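Local atomic coordinates of Nop domain-containing protein (Archaeoglobus fulgidus, PDB entry 1NT2), a protein that forms a complex with fibrillarin as a core protein of archaeal box C/D sRNPs and probably binds their guide RNA. Residues B[127-135]-B[148-156]; B[19-27]-B[53-61]. All blocks are in the same frame, centred on the assembly; numbering follows the deposited sequence.

Contact 1: B[127-135]-B[148-156]; sequences VEREIEEVM and AKVAAKLLE
Met135 pushes its side chain into helix 148-156 as a knob into a hole lined by Ala148, Ala151, Ala152 and Leu155. The thioether does most of the apolar work: CG of Met135 rests 3.6 Å from CB of Ala152, and its CE reaches CD2 of Leu155 at 3.7 Å. The chain bends at chi2 (-78°) and again at chi3 (89°), which turns the methyl toward Leu155. One turn earlier on helix 127-135, Ile131 brings CD1 to 3.9 Å from CB of Ala148, and that same methyl of Ala148 lies 3.9 Å from CA of Glu132, so it packs directly on the backbone. With alanines at three of the four places around the knob, the axes come within 9.2 Å while crossing at 81°.

The charged side chains at the margin sit more loosely. Lys149 leaves its backbone pointing away from helix 127-135, then folds back through three bends until NZ lies 3.6 Å from CD1 of Ile131. Its aliphatic part crosses that of Glu128, but the charges stay apart, with Glu128 OE1 5.2 Å from Lys149 NZ; the carboxylate of Glu128 makes its salt bridges to Arg125 and Arg124 instead. Helix 140-146 adds Thr143 beside Met135. The joint between the predicted coiled-coil helix and helix 148-158 thus rests on apolar fit, with charge confined to its margin.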
# COMPACT_ATOMS: atom_id res chain seq x y z
N VAL B 127 8.79 11.99 -19.10
CA VAL B 127 8.07 10.78 -19.49
C VAL B 127 6.71 11.16 -20.08
O VAL B 127 6.20 10.48 -20.97
CB VAL B 127 7.86 9.84 -18.28
CG1 VAL B 127 6.98 8.67 -18.67
CG2 VAL B 127 9.20 9.33 -17.78
N GLU B 128 6.13 12.25 -19.58
CA GLU B 128 4.85 12.70 -20.09
C GLU B 128 5.02 13.19 -21.53
O GLU B 128 4.12 13.02 -22.35
CB GLU B 128 4.25 13.80 -19.19
CG GLU B 128 3.15 13.27 -18.25
CD GLU B 128 2.49 14.34 -17.36
OE1 GLU B 128 1.93 15.32 -17.90
OE2 GLU B 128 2.54 14.19 -16.12
N ARG B 129 6.17 13.78 -21.85
CA ARG B 129 6.39 14.25 -23.21
C ARG B 129 6.55 13.04 -24.12
O ARG B 129 6.12 13.04 -25.26
CB ARG B 129 7.65 15.11 -23.32
CG ARG B 129 7.80 15.79 -24.68
CD ARG B 129 9.12 16.52 -24.80
NE ARG B 129 9.32 17.50 -23.72
CZ ARG B 129 10.43 18.22 -23.55
NH1 ARG B 129 11.46 18.09 -24.38
NH2 ARG B 129 10.51 19.07 -22.53
N GLU B 130 7.19 12.00 -23.59
CA GLU B 130 7.41 10.77 -24.33
C GLU B 130 6.10 10.09 -24.75
O GLU B 130 5.92 9.77 -25.93
CB GLU B 130 8.23 9.80 -23.48
CG GLU B 130 9.64 9.55 -24.01
CD GLU B 130 9.66 8.68 -25.25
OE1 GLU B 130 10.77 8.35 -25.73
OE2 GLU B 130 8.58 8.31 -25.75
N ILE B 131 5.20 9.87 -23.80
CA ILE B 131 3.95 9.21 -24.14
C ILE B 131 3.26 10.00 -25.24
O ILE B 131 2.51 9.45 -26.04
CB ILE B 131 3.02 9.07 -22.91
CG1 ILE B 131 2.70 10.45 -22.32
CG2 ILE B 131 3.69 8.19 -21.87
CD1 ILE B 131 1.55 11.19 -23.00
N GLU B 132 3.54 11.30 -25.29
CA GLU B 132 2.94 12.14 -26.33
C GLU B 132 3.58 11.86 -27.68
O GLU B 132 2.89 11.63 -28.66
CB GLU B 132 3.09 13.63 -25.97
CG GLU B 132 2.49 14.58 -27.01
CD GLU B 132 2.17 15.96 -26.45
OE1 GLU B 132 3.06 16.58 -25.83
OE2 GLU B 132 1.02 16.42 -26.62
N GLU B 133 4.91 11.85 -27.73
CA GLU B 133 5.61 11.57 -28.97
C GLU B 133 5.08 10.30 -29.63
O GLU B 133 4.65 10.34 -30.78
CB GLU B 133 7.11 11.43 -28.73
CG GLU B 133 7.93 12.40 -29.57
CD GLU B 133 7.71 13.85 -29.16
OE1 GLU B 133 8.53 14.39 -28.38
OE2 GLU B 133 6.71 14.45 -29.63
N VAL B 134 5.13 9.17 -28.92
CA VAL B 134 4.63 7.91 -29.48
C VAL B 134 3.13 7.96 -29.77
O VAL B 134 2.71 7.84 -30.92
CB VAL B 134 4.88 6.74 -28.53
CG1 VAL B 134 6.19 6.11 -28.82
CG2 VAL B 134 4.85 7.21 -27.11
N MET B 135 2.32 8.13 -28.74
CA MET B 135 0.89 8.20 -28.92
C MET B 135 0.45 8.95 -30.19
O MET B 135 -0.54 8.59 -30.82
CB MET B 135 0.24 8.82 -27.68
CG MET B 135 0.08 7.85 -26.53
SD MET B 135 -1.33 6.74 -26.75
CE MET B 135 -0.58 5.39 -27.63
N ALA B 148 -3.28 12.89 -26.03
CA ALA B 148 -2.24 11.94 -25.61
C ALA B 148 -2.43 11.45 -24.18
O ALA B 148 -2.58 10.25 -23.94
CB ALA B 148 -0.87 12.58 -25.77
N LYS B 149 -2.41 12.39 -23.24
CA LYS B 149 -2.57 12.09 -21.82
C LYS B 149 -3.59 10.96 -21.59
O LYS B 149 -3.24 9.86 -21.15
CB LYS B 149 -2.99 13.37 -21.08
CG LYS B 149 -2.87 13.34 -19.56
CD LYS B 149 -1.44 13.50 -19.07
CE LYS B 149 -0.74 12.15 -18.80
NZ LYS B 149 -0.52 11.30 -20.02
N VAL B 150 -4.85 11.24 -21.91
CA VAL B 150 -5.92 10.26 -21.73
C VAL B 150 -5.75 9.02 -22.60
O VAL B 150 -5.67 7.89 -22.10
CB VAL B 150 -7.28 10.89 -22.08
CG1 VAL B 150 -8.40 10.03 -21.54
CG2 VAL B 150 -7.34 12.29 -21.53
N ALA B 151 -5.70 9.23 -23.91
CA ALA B 151 -5.54 8.15 -24.87
C ALA B 151 -4.56 7.09 -24.39
O ALA B 151 -4.84 5.89 -24.46
CB ALA B 151 -5.09 8.72 -26.22
N ALA B 152 -3.42 7.53 -23.87
CA ALA B 152 -2.40 6.59 -23.43
C ALA B 152 -2.79 5.80 -22.19
O ALA B 152 -2.35 4.66 -22.02
CB ALA B 152 -1.09 7.32 -23.21
N LYS B 153 -3.62 6.38 -21.33
CA LYS B 153 -4.02 5.67 -20.12
C LYS B 153 -4.99 4.55 -20.46
O LYS B 153 -4.92 3.46 -19.90
CB LYS B 153 -4.66 6.63 -19.11
CG LYS B 153 -5.27 5.94 -17.87
CD LYS B 153 -4.27 5.13 -17.02
CE LYS B 153 -4.88 4.77 -15.66
NZ LYS B 153 -4.00 3.98 -14.75
N LEU B 154 -5.91 4.82 -21.39
CA LEU B 154 -6.83 3.78 -21.78
C LEU B 154 -5.98 2.60 -22.23
O LEU B 154 -6.20 1.47 -21.80
CB LEU B 154 -7.69 4.23 -22.95
CG LEU B 154 -8.71 5.32 -22.68
CD1 LEU B 154 -9.47 5.61 -23.96
CD2 LEU B 154 -9.66 4.87 -21.57
N LEU B 155 -5.01 2.86 -23.10
CA LEU B 155 -4.16 1.80 -23.61
C LEU B 155 -3.48 1.02 -22.51
O LEU B 155 -3.36 -0.19 -22.59
CB LEU B 155 -3.10 2.37 -24.55
CG LEU B 155 -2.08 1.36 -25.08
CD1 LEU B 155 -2.78 0.24 -25.83
CD2 LEU B 155 -1.09 2.08 -25.99
N GLU B 156 -3.02 1.71 -21.47
CA GLU B 156 -2.35 1.00 -20.39
C GLU B 156 -3.37 0.25 -19.55
O GLU B 156 -3.12 -0.86 -19.13
CB GLU B 156 -1.56 1.97 -19.50
CG GLU B 156 -0.99 1.35 -18.22
CD GLU B 156 -1.78 1.74 -16.96
OE1 GLU B 156 -1.49 1.16 -15.89
OE2 GLU B 156 -2.66 2.62 -17.05

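Contact 2: B[19-27]-B[53-61]; sequences ENFEESFLK and ILRKTALAV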
# COMPACT_ATOMS: atom_id res chain seq x y z
N GLU B 19 -10.04 5.93 -52.25
CA GLU B 19 -8.95 4.94 -52.22
C GLU B 19 -8.67 4.48 -50.79
O GLU B 19 -7.54 4.09 -50.46
CB GLU B 19 -7.68 5.53 -52.86
CG GLU B 19 -7.81 5.81 -54.37
CD GLU B 19 -6.59 6.52 -54.96
OE1 GLU B 19 -5.45 6.05 -54.75
OE2 GLU B 19 -6.78 7.55 -55.66
N ASN B 20 -9.69 4.53 -49.95
CA ASN B 20 -9.54 4.12 -48.56
C ASN B 20 -10.64 3.17 -48.12
O ASN B 20 -11.56 3.55 -47.40
CB ASN B 20 -9.53 5.35 -47.65
CG ASN B 20 -8.46 5.28 -46.58
OD1 ASN B 20 -8.46 4.37 -45.75
ND2 ASN B 20 -7.53 6.23 -46.60
N PHE B 21 -10.54 1.93 -48.59
CA PHE B 21 -11.49 0.88 -48.23
C PHE B 21 -10.96 0.33 -46.92
O PHE B 21 -11.71 -0.20 -46.09
CB PHE B 21 -11.51 -0.22 -49.29
CG PHE B 21 -12.06 0.22 -50.60
CD1 PHE B 21 -11.72 -0.45 -51.76
CD2 PHE B 21 -12.91 1.32 -50.68
CE1 PHE B 21 -12.22 -0.03 -52.98
CE2 PHE B 21 -13.42 1.74 -51.89
CZ PHE B 21 -13.07 1.07 -53.05
N GLU B 22 -9.65 0.45 -46.76
CA GLU B 22 -8.99 -0.00 -45.56
C GLU B 22 -9.61 0.71 -44.36
O GLU B 22 -9.80 0.11 -43.31
CB GLU B 22 -7.50 0.31 -45.64
CG GLU B 22 -6.80 -0.43 -46.76
CD GLU B 22 -5.29 -0.21 -46.77
OE1 GLU B 22 -4.61 -0.84 -47.61
OE2 GLU B 22 -4.79 0.58 -45.93
N GLU B 23 -9.93 1.99 -44.54
CA GLU B 23 -10.52 2.75 -43.45
C GLU B 23 -11.91 2.27 -43.12
O GLU B 23 -12.15 1.81 -42.01
CB GLU B 23 -10.54 4.24 -43.78
CG GLU B 23 -10.10 5.11 -42.62
CD GLU B 23 -10.21 6.58 -42.92
OE1 GLU B 23 -11.35 7.05 -43.16
OE2 GLU B 23 -9.16 7.27 -42.93
N SER B 24 -12.83 2.36 -44.08
CA SER B 24 -14.22 1.92 -43.86
C SER B 24 -14.28 0.44 -43.51
O SER B 24 -15.28 -0.04 -42.96
CB SER B 24 -15.07 2.17 -45.10
OG SER B 24 -14.52 1.53 -46.24
N PHE B 25 -13.22 -0.29 -43.85
CA PHE B 25 -13.15 -1.71 -43.55
C PHE B 25 -13.12 -1.79 -42.04
O PHE B 25 -13.80 -2.61 -41.43
CB PHE B 25 -11.86 -2.30 -44.11
CG PHE B 25 -11.79 -3.79 -44.02
CD1 PHE B 25 -12.53 -4.58 -44.89
CD2 PHE B 25 -11.00 -4.40 -43.05
CE1 PHE B 25 -12.49 -5.97 -44.80
CE2 PHE B 25 -10.95 -5.79 -42.95
CZ PHE B 25 -11.70 -6.57 -43.83
N LEU B 26 -12.30 -0.93 -41.45
CA LEU B 26 -12.13 -0.84 -40.00
C LEU B 26 -13.30 -0.08 -39.41
O LEU B 26 -13.54 -0.12 -38.20
CB LEU B 26 -10.82 -0.10 -39.68
CG LEU B 26 -9.54 -0.76 -40.22
CD1 LEU B 26 -8.35 0.18 -40.09
CD2 LEU B 26 -9.30 -2.06 -39.47
N LYS B 27 -14.05 0.59 -40.29
CA LYS B 27 -15.20 1.40 -39.90
C LYS B 27 -16.57 0.77 -40.14
O LYS B 27 -17.57 1.37 -39.78
CB LYS B 27 -15.14 2.76 -40.61
CG LYS B 27 -13.96 3.63 -40.18
CD LYS B 27 -13.73 4.83 -41.10
CE LYS B 27 -14.87 5.83 -41.07
NZ LYS B 27 -14.56 7.01 -41.93
N ILE B 53 -10.58 -7.23 -54.41
CA ILE B 53 -10.40 -5.98 -53.69
C ILE B 53 -10.75 -6.16 -52.21
O ILE B 53 -10.06 -5.63 -51.34
CB ILE B 53 -11.26 -4.87 -54.33
CG1 ILE B 53 -11.44 -3.71 -53.35
CG2 ILE B 53 -12.57 -5.42 -54.82
CD1 ILE B 53 -10.25 -2.78 -53.32
N LEU B 54 -11.82 -6.90 -51.93
CA LEU B 54 -12.23 -7.17 -50.55
C LEU B 54 -11.11 -7.90 -49.82
O LEU B 54 -10.96 -7.79 -48.61
CB LEU B 54 -13.51 -8.02 -50.53
CG LEU B 54 -14.01 -8.67 -49.24
CD1 LEU B 54 -13.27 -9.94 -48.99
CD2 LEU B 54 -13.86 -7.72 -48.08
N ARG B 55 -10.35 -8.66 -50.60
CA ARG B 55 -9.23 -9.45 -50.10
C ARG B 55 -8.02 -8.56 -49.90
O ARG B 55 -7.48 -8.48 -48.80
CB ARG B 55 -8.91 -10.55 -51.11
CG ARG B 55 -7.57 -11.21 -50.90
CD ARG B 55 -6.96 -11.62 -52.24
NE ARG B 55 -5.60 -12.11 -52.07
CZ ARG B 55 -5.29 -13.22 -51.40
NH1 ARG B 55 -6.25 -13.94 -50.85
NH2 ARG B 55 -4.02 -13.58 -51.27
N LYS B 56 -7.58 -7.89 -50.96
CA LYS B 56 -6.41 -7.01 -50.85
C LYS B 56 -6.57 -6.08 -49.64
O LYS B 56 -5.58 -5.72 -49.00
CB LYS B 56 -6.23 -6.17 -52.13
CG LYS B 56 -4.84 -5.54 -52.26
CD LYS B 56 -4.77 -4.55 -53.43
CE LYS B 56 -5.59 -3.30 -53.13
NZ LYS B 56 -5.61 -2.33 -54.27
N THR B 57 -7.81 -5.72 -49.33
CA THR B 57 -8.09 -4.84 -48.20
C THR B 57 -7.91 -5.57 -46.88
O THR B 57 -7.15 -5.13 -46.02
CB THR B 57 -9.54 -4.31 -48.26
OG1 THR B 57 -9.81 -3.80 -49.58
CG2 THR B 57 -9.75 -3.18 -47.24
N ALA B 58 -8.61 -6.69 -46.74
CA ALA B 58 -8.53 -7.50 -45.53
C ALA B 58 -7.10 -7.96 -45.26
O ALA B 58 -6.75 -8.32 -44.14
CB ALA B 58 -9.47 -8.72 -45.64
N LEU B 59 -6.27 -7.93 -46.30
CA LEU B 59 -4.88 -8.35 -46.14
C LEU B 59 -4.00 -7.20 -45.63
O LEU B 59 -3.13 -7.40 -44.78
CB LEU B 59 -4.34 -8.87 -47.47
CG LEU B 59 -3.07 -9.69 -47.31
CD1 LEU B 59 -3.36 -10.89 -46.43
CD2 LEU B 59 -2.58 -10.15 -48.66
N ALA B 60 -4.24 -6.00 -46.16
CA ALA B 60 -3.48 -4.82 -45.77
C ALA B 60 -3.58 -4.56 -44.28
O ALA B 60 -2.57 -4.41 -43.61
CB ALA B 60 -3.98 -3.61 -46.54
N VAL B 61 -4.80 -4.49 -43.76
CA VAL B 61 -5.00 -4.23 -42.33
C VAL B 61 -4.40 -5.34 -41.48
O VAL B 61 -3.79 -5.07 -40.44
CB VAL B 61 -6.50 -4.09 -41.96
CG1 VAL B 61 -7.05 -2.76 -42.48
CG2 VAL B 61 -7.29 -5.24 -42.53
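Phe25 drives its ring into helix 53-61 as a knob among Leu54, Thr57, Ala58 and Val61. CZ meets CB of Ala58 at 3.6 Å, while CE2 lies 3.7 Å from CG2 of Val61, which comes in obliquely. Leu54 meets the ring at its edge through CD2, and Ala58 N stands over one face, offset toward the rim. A chi1 of -172° sets CG opposite the backbone N and carries the ring out between Leu54 and Val61. Replacing the ring with an alanine methyl is likely to open a gap between the helices and leave Ala58 and Val61 without their aromatic partner.

Around this knob, Leu26 and Val61 meet tip to tip, CD2 to CG1 at 3.8 Å. Thr57 lays CG2 3.7 Å from Glu22 N, near the start of helix 21-27.

Thr57 is set by its own helix: OG1 donates to Ile53 O at 2.6 Å, tilted 30° from the carbonyl plane and on the opposite face from Thr57 N, which bonds the same oxygen. Its hydroxyl is thereby satisfied internally and its methyl faces the neighbour. Farther out, Ile123 of the fibrillarin chain packs on Phe25, and Phe236, on helix 217-236 of the same chain as both segments, touches Leu26 and Val61. The short helix is therefore held by hydrophobic contacts that continue into the fibrillarin interface.

Overall arrangement
Contact 2 comes first along the sequence: helix 21-27 packs on helix 50-71, and both precede helix 110-138 and helix 148-158 of contact 1. The contacts share no helix, and their centres lie 27 Å apart, with nearest atoms about 15 Å from each other. In each, the two short helical segments cross steeply, but the signed crossing angles are of opposite sense, that of contact 2 being the negative one. Different partners lie nearby: the fibrillarin chain packs against contact 2, whereas Ile109 of the second subunit of this protein reaches Val127 and Glu130 beside contact 1. The two joints thus sit near separate protein interfaces of the four-chain assembly.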